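Local coordinates for chorismate mutase (PDB 6AL9) that catalyses the rearrangement of chorismate to prephenate, the step that leads towards phenylalanine and tyrosine, as an all-helical enzyme of the type II family, at the interface of chains A and B. Residues are numbered along the deposited sequence; one frame, centred on the assembly and turned at random. Chains: chain A/B, Chorismate mutase.

The interface of chains A and B. Residues chain A 28, 31-32, 35, 86; chain B 66-67, 71.
The loop between helices 49-60 and 69-93 of chain B drops B:His66 onto helix 8-40 of chain A, beside A:Phe86 of helix 69-92, in the dimer interface of this all-helical AroQ-type mutase. A:Asp28 receives the loop backbone. Its carboxylate oxygen OD1 accepts hydrogen bonds from the amide N of B:His66 at 2.8 Å, through the syn lone pair, and from the next amide, N of B:Leu67, at 3.0 Å from above the carboxylate plane, so one oxygen grips two successive peptide N-H groups. One turn along, A:Glu32 meets the imidazole: NE2 of B:His66 gives a fairly straight hydrogen bond (158° at H) to the anti lone pair of OE1, 2.9 Å away. Carboxylate and ring lie nearly coplanar, and the bend in the glutamate chain at chi2 (75°) curls OE1 back to the ring's edge. A:Phe86 turns its CE2-CZ edge to the face of the imidazole, CZ 3.3 Å from ND1 of B:His66, the planes 81° apart. That edge and the NE2 bond together would restrain rotation of the imidazole. CD2 of A:Leu35 touches CE1 of the same ring at 3.7 Å. Further along the loop, CD1 of A:Leu31 packs on CD2 of B:Leu67 at 3.7 Å. The patch ties the inter-helix loop of one subunit to the first and last helices of the other, and the two-fold repeats it.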
loop_
_atom_site.group_PDB
_atom_site.type_symbol
_atom_site.label_atom_id
_atom_site.label_comp_id
_atom_site.label_asym_id
_atom_site.label_seq_id
_atom_site.Cartn_x
_atom_site.Cartn_y
_atom_site.Cartn_z
ATOM N N ASP A 28 -1.855 -2.436 -8.328
ATOM C CA ASP A 28 -2.311 -2.390 -9.696
ATOM C C ASP A 28 -3.527 -3.307 -9.927
ATOM O O ASP A 28 -4.476 -2.946 -10.612
ATOM C CB ASP A 28 -1.143 -2.787 -10.610
ATOM C CG ASP A 28 -1.297 -2.269 -12.012
ATOM O OD1 ASP A 28 -1.810 -1.147 -12.206
ATOM O OD2 ASP A 28 -0.900 -2.997 -12.928
ATOM N N LEU A 31 -6.603 -1.697 -8.263
ATOM C CA LEU A 31 -7.167 -0.688 -9.169
ATOM C C LEU A 31 -8.003 -1.277 -10.293
ATOM O O LEU A 31 -9.035 -0.698 -10.644
ATOM C CB LEU A 31 -6.058 0.179 -9.746
ATOM C CG LEU A 31 -5.385 1.070 -8.701
ATOM C CD1 LEU A 31 -4.439 2.056 -9.377
ATOM C CD2 LEU A 31 -6.406 1.793 -7.806
ATOM N N GLU A 32 -7.558 -2.400 -10.859
ATOM C CA GLU A 32 -8.325 -3.089 -11.904
ATOM C C GLU A 32 -9.699 -3.538 -11.406
ATOM O O GLU A 32 -10.690 -3.389 -12.097
ATOM C CB GLU A 32 -7.550 -4.308 -12.407
ATOM C CG GLU A 32 -8.367 -5.328 -13.188
ATOM C CD GLU A 32 -8.699 -4.883 -14.612
ATOM O OE1 GLU A 32 -8.187 -3.823 -15.079
ATOM O OE2 GLU A 32 -9.480 -5.617 -15.269
ATOM N N LEU A 35 -11.883 -0.646 -10.935
ATOM C CA LEU A 35 -12.360 -0.257 -12.255
ATOM C C LEU A 35 -13.603 -1.084 -12.590
ATOM O O LEU A 35 -14.609 -0.552 -13.031
ATOM C CB LEU A 35 -11.287 -0.472 -13.325
ATOM C CG LEU A 35 -11.686 -0.162 -14.779
ATOM C CD1 LEU A 35 -12.183 1.277 -14.888
ATOM C CD2 LEU A 35 -10.544 -0.405 -15.757
ATOM N N PHE A 86 -8.995 7.268 -8.943
ATOM C CA PHE A 86 -8.795 6.434 -10.109
ATOM C C PHE A 86 -10.140 6.106 -10.749
ATOM O O PHE A 86 -10.287 6.247 -11.950
ATOM C CB PHE A 86 -8.019 5.172 -9.745
ATOM C CG PHE A 86 -8.013 4.138 -10.828
ATOM C CD1 PHE A 86 -9.035 3.211 -10.913
ATOM C CD2 PHE A 86 -6.989 4.098 -11.770
ATOM C CE1 PHE A 86 -9.049 2.263 -11.921
ATOM C CE2 PHE A 86 -6.998 3.145 -12.782
ATOM C CZ PHE A 86 -8.027 2.229 -12.853
ATOM N N HIS B 66 -2.477 0.124 -14.601
ATOM C CA HIS B 66 -3.055 1.368 -14.142
ATOM C C HIS B 66 -2.090 2.256 -13.349
ATOM O O HIS B 66 -2.296 3.458 -13.245
ATOM C CB HIS B 66 -4.258 1.068 -13.268
ATOM C CG HIS B 66 -5.243 0.135 -13.887
ATOM N ND1 HIS B 66 -6.072 0.510 -14.920
ATOM C CD2 HIS B 66 -5.543 -1.155 -13.607
ATOM C CE1 HIS B 66 -6.841 -0.511 -15.253
ATOM N NE2 HIS B 66 -6.541 -1.532 -14.470
ATOM N N LEU B 67 -1.065 1.693 -12.736
ATOM C CA LEU B 67 -0.180 2.531 -11.935
ATOM C C LEU B 67 0.569 3.443 -12.888
ATOM O O LEU B 67 0.968 3.017 -13.959
ATOM C CB LEU B 67 0.824 1.697 -11.130
ATOM C CG LEU B 67 0.294 0.779 -10.023
ATOM C CD1 LEU B 67 1.443 0.251 -9.169
ATOM C CD2 LEU B 67 -0.762 1.464 -9.174
ATOM N N ILE B 71 0.542 7.987 -9.040
ATOM C CA ILE B 71 -0.127 7.025 -8.165
ATOM C C ILE B 71 0.892 6.331 -7.254
ATOM O O ILE B 71 0.607 6.096 -6.088
ATOM C CB ILE B 71 -0.902 5.957 -8.980
ATOM C CG1 ILE B 71 -2.098 6.594 -9.700
ATOM C CG2 ILE B 71 -1.377 4.832 -8.078
ATOM C CD1 ILE B 71 -2.808 5.672 -10.688
#